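Local coordinates for universal stress protein (Mycobacterium smegmatis, PDB 5AHW) that binds cyclic AMP as a homodimeric universal stress protein and probably takes part in cyclic-nucleotide signalling or stress responses in mycobacteria, at residues Arg19-Arg23 with Leu142-Thr146; Lys34-Ala40 with Asp85-Val91. All blocks are in the same frame, centred on the assembly; numbering follows the deposited sequence.

Contact 1: Arg19-Arg23 with Leu142-Thr146. With CMP (adenosine-3',5'-cyclic-monophosphate), chain K.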
loop_
_atom_site.group_PDB
_atom_site.type_symbol
_atom_site.label_atom_id
_atom_site.label_comp_id
_atom_site.label_asym_id
_atom_site.label_seq_id
_atom_site.Cartn_x
_atom_site.Cartn_y
_atom_site.Cartn_z
ATOM N N ARG B 19 8.401 -11.630 -0.802
ATOM C CA ARG B 19 7.894 -10.881 -1.931
ATOM C C ARG B 19 7.509 -9.476 -1.485
ATOM O O ARG B 19 7.640 -8.542 -2.289
ATOM C CB ARG B 19 6.707 -11.570 -2.651
ATOM C CG ARG B 19 7.112 -12.841 -3.382
ATOM C CD ARG B 19 6.015 -13.525 -4.219
ATOM N NE ARG B 19 5.065 -14.313 -3.395
ATOM C CZ ARG B 19 5.014 -15.656 -3.271
ATOM N NH1 ARG B 19 5.858 -16.469 -3.927
ATOM N NH2 ARG B 19 4.078 -16.190 -2.475
ATOM N N ALA B 20 6.977 -9.342 -0.273
ATOM C CA ALA B 20 6.708 -8.045 0.289
ATOM C C ALA B 20 7.998 -7.254 0.474
ATOM O O ALA B 20 8.010 -6.056 0.238
ATOM C CB ALA B 20 5.998 -8.151 1.637
ATOM N N VAL B 21 9.062 -7.915 0.926
ATOM C CA VAL B 21 10.375 -7.291 0.995
ATOM C C VAL B 21 10.938 -6.838 -0.410
ATOM O O VAL B 21 11.446 -5.709 -0.542
ATOM C CB VAL B 21 11.369 -8.245 1.689
ATOM C CG1 VAL B 21 12.773 -7.675 1.705
ATOM C CG2 VAL B 21 10.955 -8.468 3.132
ATOM N N ASP B 22 10.859 -7.716 -1.422
ATOM C CA ASP B 22 11.237 -7.334 -2.778
ATOM C C ASP B 22 10.586 -5.996 -3.091
ATOM O O ASP B 22 11.301 -5.061 -3.469
ATOM C CB ASP B 22 10.782 -8.307 -3.835
ATOM C CG ASP B 22 11.480 -9.578 -3.763
ATOM O OD1 ASP B 22 12.513 -9.625 -3.092
ATOM O OD2 ASP B 22 10.971 -10.587 -4.313
ATOM N N ARG B 23 9.257 -5.891 -2.906
ATOM C CA ARG B 23 8.546 -4.680 -3.264
ATOM C C ARG B 23 8.951 -3.494 -2.401
ATOM O O ARG B 23 9.164 -2.391 -2.918
ATOM C CB ARG B 23 7.059 -4.888 -3.240
ATOM C CG ARG B 23 6.295 -3.923 -4.098
ATOM C CD ARG B 23 6.526 -4.214 -5.599
ATOM N NE ARG B 23 5.545 -5.221 -6.095
ATOM C CZ ARG B 23 5.386 -5.530 -7.378
ATOM N NH1 ARG B 23 6.190 -4.983 -8.302
ATOM N NH2 ARG B 23 4.450 -6.403 -7.756
ATOM N N LEU B 142 1.171 -0.191 2.477
ATOM C CA LEU B 142 1.149 -0.915 1.223
ATOM C C LEU B 142 0.897 -2.397 1.583
ATOM O O LEU B 142 1.662 -3.025 2.305
ATOM C CB LEU B 142 2.480 -0.804 0.507
ATOM C CG LEU B 142 2.617 -1.496 -0.834
ATOM C CD1 LEU B 142 1.674 -0.847 -1.869
ATOM C CD2 LEU B 142 4.057 -1.433 -1.390
ATOM N N ILE B 143 -0.142 -2.937 0.986
ATOM C CA ILE B 143 -0.444 -4.330 1.059
ATOM C C ILE B 143 -0.056 -4.943 -0.223
ATOM O O ILE B 143 -0.699 -4.720 -1.199
ATOM C CB ILE B 143 -1.939 -4.524 1.408
ATOM C CG1 ILE B 143 -2.193 -3.971 2.840
ATOM C CG2 ILE B 143 -2.317 -6.026 1.371
ATOM C CD1 ILE B 143 -3.631 -4.061 3.267
ATOM N N VAL B 144 1.051 -5.679 -0.216
ATOM C CA VAL B 144 1.583 -6.329 -1.398
ATOM C C VAL B 144 0.799 -7.593 -1.668
ATOM O O VAL B 144 0.528 -8.347 -0.713
ATOM C CB VAL B 144 3.060 -6.684 -1.161
ATOM C CG1 VAL B 144 3.650 -7.427 -2.370
ATOM C CG2 VAL B 144 3.832 -5.394 -0.862
ATOM N N HIS B 145 0.370 -7.832 -2.924
ATOM C CA HIS B 145 -0.417 -9.032 -3.228
ATOM C C HIS B 145 0.520 -10.238 -3.314
ATOM O O HIS B 145 1.067 -10.530 -4.346
ATOM C CB HIS B 145 -1.150 -8.888 -4.564
ATOM C CG HIS B 145 -2.348 -9.776 -4.684
ATOM N ND1 HIS B 145 -2.437 -10.808 -5.602
ATOM C CD2 HIS B 145 -3.520 -9.770 -4.001
ATOM C CE1 HIS B 145 -3.609 -11.408 -5.465
ATOM N NE2 HIS B 145 -4.286 -10.795 -4.503
ATOM N N THR B 146 0.699 -10.969 -2.238
ATOM C CA THR B 146 1.724 -11.989 -2.193
ATOM C C THR B 146 1.104 -13.357 -2.187
ATOM O O THR B 146 1.795 -14.353 -2.305
ATOM C CB THR B 146 2.548 -11.847 -0.888
ATOM O OG1 THR B 146 1.668 -11.917 0.253
ATOM C CG2 THR B 146 3.310 -10.534 -0.898
HETATM P P CMP K . 2.910 -12.235 3.950
HETATM O O1P CMP K . 3.065 -12.108 2.439
HETATM O O2P CMP K . 3.374 -13.541 4.402
HETATM O "O5'" CMP K . 1.476 -11.860 4.495
HETATM C "C5'" CMP K . 1.164 -11.446 5.848
HETATM C "C4'" CMP K . 2.228 -10.463 6.249
HETATM O "O4'" CMP K . 2.187 -10.097 7.617
HETATM C "C3'" CMP K . 3.611 -10.964 6.063
HETATM O "O3'" CMP K . 3.845 -11.117 4.671
HETATM C "C2'" CMP K . 4.439 -9.914 6.817
HETATM O "O2'" CMP K . 4.616 -8.687 6.095
HETATM C "C1'" CMP K . 3.497 -9.673 8.008
HETATM N N9 CMP K . 3.991 -10.518 9.122
HETATM C C8 CMP K . 3.503 -11.707 9.524
HETATM N N7 CMP K . 4.245 -12.220 10.517
HETATM C C5 CMP K . 5.201 -11.358 10.773
HETATM C C6 CMP K . 6.313 -11.253 11.735
HETATM N N6 CMP K . 6.510 -12.225 12.614
HETATM N N1 CMP K . 7.108 -10.175 11.688
HETATM C C2 CMP K . 6.929 -9.183 10.808
HETATM N N3 CMP K . 5.944 -9.212 9.886
HETATM C C4 CMP K . 5.069 -10.249 9.834
#

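Contact 2: Lys34-Ala40 with Asp85-Val91. With CMP (adenosine-3',5'-cyclic-monophosphate), chain K.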
loop_
_atom_site.group_PDB
_atom_site.type_symbol
_atom_site.label_atom_id
_atom_site.label_comp_id
_atom_site.label_asym_id
_atom_site.label_seq_id
_atom_site.Cartn_x
_atom_site.Cartn_y
_atom_site.Cartn_z
ATOM N N LYS B 34 15.489 5.117 3.345
ATOM C CA LYS B 34 15.927 4.101 4.268
ATOM C C LYS B 34 14.857 2.982 4.296
ATOM O O LYS B 34 13.676 3.267 4.496
ATOM C CB LYS B 34 16.075 4.732 5.642
ATOM C CG LYS B 34 16.581 3.794 6.719
ATOM C CD LYS B 34 17.014 4.580 7.963
ATOM C CE LYS B 34 17.216 3.641 9.160
ATOM N NZ LYS B 34 18.112 4.202 10.232
ATOM N N LEU B 35 15.289 1.740 4.099
ATOM C CA LEU B 35 14.476 0.599 4.387
ATOM C C LEU B 35 14.806 -0.096 5.744
ATOM O O LEU B 35 15.981 -0.431 6.040
ATOM C CB LEU B 35 14.635 -0.404 3.304
ATOM C CG LEU B 35 13.766 -1.643 3.423
ATOM C CD1 LEU B 35 12.329 -1.347 3.128
ATOM C CD2 LEU B 35 14.254 -2.686 2.421
ATOM N N ILE B 36 13.757 -0.339 6.529
ATOM C CA ILE B 36 13.870 -1.031 7.810
ATOM C C ILE B 36 13.125 -2.361 7.651
ATOM O O ILE B 36 11.921 -2.390 7.403
ATOM C CB ILE B 36 13.329 -0.155 8.953
ATOM C CG1 ILE B 36 14.156 1.133 9.072
ATOM C CG2 ILE B 36 13.434 -0.873 10.298
ATOM C CD1 ILE B 36 13.668 2.146 10.096
ATOM N N ILE B 37 13.860 -3.460 7.729
ATOM C CA ILE B 37 13.236 -4.763 7.686
ATOM C C ILE B 37 13.024 -5.207 9.130
ATOM O O ILE B 37 13.987 -5.288 9.915
ATOM C CB ILE B 37 14.125 -5.783 6.928
ATOM C CG1 ILE B 37 14.540 -5.239 5.552
ATOM C CG2 ILE B 37 13.418 -7.147 6.801
ATOM C CD1 ILE B 37 15.418 -6.168 4.726
ATOM N N ALA B 38 11.786 -5.513 9.479
ATOM C CA ALA B 38 11.442 -5.945 10.827
ATOM C C ALA B 38 10.872 -7.368 10.885
ATOM O O ALA B 38 10.085 -7.774 10.028
ATOM C CB ALA B 38 10.460 -4.954 11.454
ATOM N N THR B 39 11.299 -8.129 11.878
ATOM C CA THR B 39 10.777 -9.445 12.105
ATOM C C THR B 39 10.388 -9.523 13.578
ATOM O O THR B 39 11.248 -9.361 14.510
ATOM C CB THR B 39 11.806 -10.537 11.805
ATOM O OG1 THR B 39 12.120 -10.523 10.417
ATOM C CG2 THR B 39 11.274 -11.903 12.154
ATOM N N ALA B 40 9.101 -9.749 13.803
ATOM C CA ALA B 40 8.603 -9.836 15.181
ATOM C C ALA B 40 8.692 -11.271 15.602
ATOM O O ALA B 40 8.404 -12.159 14.806
ATOM C CB ALA B 40 7.157 -9.383 15.273
ATOM N N ASP B 85 20.145 1.550 1.493
ATOM C CA ASP B 85 20.180 1.919 2.886
ATOM C C ASP B 85 19.203 1.035 3.723
ATOM O O ASP B 85 18.062 1.413 3.941
ATOM C CB ASP B 85 19.802 3.377 2.996
ATOM C CG ASP B 85 19.815 3.860 4.418
ATOM O OD1 ASP B 85 20.267 3.080 5.273
ATOM O OD2 ASP B 85 19.388 5.008 4.668
ATOM N N ILE B 86 19.693 -0.103 4.223
ATOM C CA ILE B 86 18.871 -1.152 4.858
ATOM C C ILE B 86 19.285 -1.416 6.294
ATOM O O ILE B 86 20.462 -1.583 6.609
ATOM C CB ILE B 86 19.011 -2.468 4.080
ATOM C CG1 ILE B 86 18.670 -2.233 2.606
ATOM C CG2 ILE B 86 18.141 -3.554 4.683
ATOM C CD1 ILE B 86 19.186 -3.315 1.689
ATOM N N GLU B 87 18.297 -1.488 7.170
ATOM C CA GLU B 87 18.523 -1.659 8.586
ATOM C C GLU B 87 17.733 -2.907 8.939
ATOM O O GLU B 87 16.637 -3.066 8.407
ATOM C CB GLU B 87 17.971 -0.438 9.270
ATOM C CG GLU B 87 18.211 -0.321 10.763
ATOM C CD GLU B 87 17.713 1.014 11.343
ATOM O OE1 GLU B 87 18.424 2.020 11.131
ATOM O OE2 GLU B 87 16.614 1.053 11.999
ATOM N N GLU B 88 18.275 -3.823 9.753
ATOM C CA GLU B 88 17.483 -5.005 10.200
ATOM C C GLU B 88 17.044 -4.788 11.679
ATOM O O GLU B 88 17.880 -4.343 12.511
ATOM C CB GLU B 88 18.316 -6.272 10.083
ATOM C CG GLU B 88 18.945 -6.572 8.744
ATOM C CD GLU B 88 19.945 -7.704 8.827
ATOM O OE1 GLU B 88 20.029 -8.335 9.873
ATOM O OE2 GLU B 88 20.679 -8.000 7.876
ATOM N N ARG B 89 15.771 -5.036 12.008
ATOM C CA ARG B 89 15.273 -4.893 13.392
ATOM C C ARG B 89 14.574 -6.167 13.900
ATOM O O ARG B 89 13.421 -6.379 13.563
ATOM C CB ARG B 89 14.247 -3.766 13.495
ATOM C CG ARG B 89 14.673 -2.416 12.968
ATOM C CD ARG B 89 15.706 -1.740 13.836
ATOM N NE ARG B 89 15.131 -1.678 15.167
ATOM C CZ ARG B 89 14.521 -0.627 15.710
ATOM N NH1 ARG B 89 14.496 0.557 15.094
ATOM N NH2 ARG B 89 13.970 -0.789 16.914
ATOM N N PRO B 90 15.264 -7.013 14.676
ATOM C CA PRO B 90 14.593 -8.107 15.357
ATOM C C PRO B 90 13.761 -7.508 16.456
ATOM O O PRO B 90 14.300 -6.843 17.252
ATOM C CB PRO B 90 15.740 -8.909 15.979
ATOM C CG PRO B 90 16.903 -7.979 15.991
ATOM C CD PRO B 90 16.709 -6.977 14.934
ATOM N N VAL B 91 12.454 -7.704 16.474
ATOM C CA VAL B 91 11.599 -7.083 17.469
ATOM C C VAL B 91 10.898 -8.132 18.310
ATOM O O VAL B 91 10.307 -9.080 17.782
ATOM C CB VAL B 91 10.542 -6.175 16.821
ATOM C CG1 VAL B 91 9.565 -5.671 17.898
ATOM C CG2 VAL B 91 11.243 -5.027 16.167
HETATM P P CMP K . 2.910 -12.235 3.950
HETATM O O1P CMP K . 3.065 -12.108 2.439
HETATM O O2P CMP K . 3.374 -13.541 4.402
HETATM O "O5'" CMP K . 1.476 -11.860 4.495
HETATM C "C5'" CMP K . 1.164 -11.446 5.848
HETATM C "C4'" CMP K . 2.228 -10.463 6.249
HETATM O "O4'" CMP K . 2.187 -10.097 7.617
HETATM C "C3'" CMP K . 3.611 -10.964 6.063
HETATM O "O3'" CMP K . 3.845 -11.117 4.671
HETATM C "C2'" CMP K . 4.439 -9.914 6.817
HETATM O "O2'" CMP K . 4.616 -8.687 6.095
HETATM C "C1'" CMP K . 3.497 -9.673 8.008
HETATM N N9 CMP K . 3.991 -10.518 9.122
HETATM C C8 CMP K . 3.503 -11.707 9.524
HETATM N N7 CMP K . 4.245 -12.220 10.517
HETATM C C5 CMP K . 5.201 -11.358 10.773
HETATM C C6 CMP K . 6.313 -11.253 11.735
HETATM N N6 CMP K . 6.510 -12.225 12.614
HETATM N N1 CMP K . 7.108 -10.175 11.688
HETATM C C2 CMP K . 6.929 -9.183 10.808
HETATM N N3 CMP K . 5.944 -9.212 9.886
HETATM C C4 CMP K . 5.069 -10.249 9.834
#

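Contact 1: Arg19-Arg23 with Leu142-Thr146
The guanidinium of Arg-19 meets the backbone carbonyl of Thr-146 with its edge, the oxygen lying 25° out of the guanidinium plane. NH2 of Arg-19 donates to O of Thr-146 at 2.9 Å, with a bent N-H...O angle of 142°. The chain is straight at chi2 and bends at chi3 (-78°), which swings the guanidinium to that carbonyl. Nearer the helix, CB of Arg-19 rests against CG2 of Thr-146 at 4.0 Å, and the same methyl lies 3.9 Å from the backbone N of Ala-20. This methyl thus sits between helix 15-31 and O1P of cyclic AMP, while the hydroxyl approaches the phosphate: OG1 of Thr-146 lies 2.6 Å from O1P, with OD1 of Asn-115 also close. One turn on, CG2 of Val-144 fits between CA of Ala-20 and CB of Arg-23, 4.0 Å from the latter. The charged end of Arg-23 leaves the contact for a salt bridge with Asp-140 of the second subunit, whose strand continues the sheet antiparallel beside Leu-142 and Ile-143. A helix packed across the parallel sheet at the outermost strand of its own chain, next to a phosphate site, is characteristic of the nucleotide-binding alpha/beta fold of universal stress proteins.

Contact 2: Lys34-Ala40 with Asp85-Val91
Leu-35 pairs with Ile-86 in two parallel strands that run in unbroken register to Ala-40 and Val-91. Six backbone hydrogen bonds alternate across them, beginning with Leu-35 N to Asp-85 O at 2.8 Å and closing with Val-91 N to Thr-39 O at 2.8 Å.

Side chains sort onto two faces. On that of Ile-36 and Ala-38, CG2 of Ile-36 presses on CG of Arg-89 at 3.3 Å, a tight fit between side chains lying alongside one another. The carboxylate of Glu-87 flanks the same isoleucine, with OE2 3.7 Å from CD1 of Ile-36. Lys-34, extended from a CG anti to its N (chi1 -178°), brings NZ to the Glu-87 carboxylate in a salt bridge whose exact geometry is doubtful. OE2 of Glu-87 also lies in plane at the edge of the Arg-89 guanidinium in a long ion pair, 3.8 Å from NH1 of Arg-89, so the carboxylate lies between two cations in a loose network. On the other face, CD1 of Ile-37 meets CG2 of Ile-86 at 3.8 Å.

At the C-terminal end, Ala-40 hydrogen-bonds the adenine through its backbone: its N donates to N1 of cyclic AMP at 2.9 Å, and its O accepts from N6, while its CB packs against the same two nitrogens. Thr-39 is tied through OG1 to Thr-11 O. Strand 86-92 is one of the two outermost strands within the chain, and strand 34-41 separates it from strand 6-10. Helix 95-105 covers the Ala-38 and Ala-40 face through Leu-102 and Ala-98, while helix 65-80 lies against Thr-39, Glu-88 and Pro-90 on the other.

How the contacts relate
Contacts 1 and 2 hold the two ends of one cyclic AMP molecule: Thr-146 stands at the phosphate, Ala-40 at the adenine, with the contact centres 15 Å apart on opposite sides of the chain's centre. Both belong to the same parallel sheet, contact 1 at 140-144, an outermost strand of its own chain where the sheet continues into the second subunit, and contact 2 at the other outermost strand, 86-92, with its neighbour 34-41. Helix 15-31 links them, since it is followed in the chain by strand 34-41 and also touches it: CG1 of Val-21 lies 4.3 Å from CD1 of Ile-37. Gly-10, Ser-14, Ser-16 and Val-116 supply further hydrogen bonds to the nucleotide.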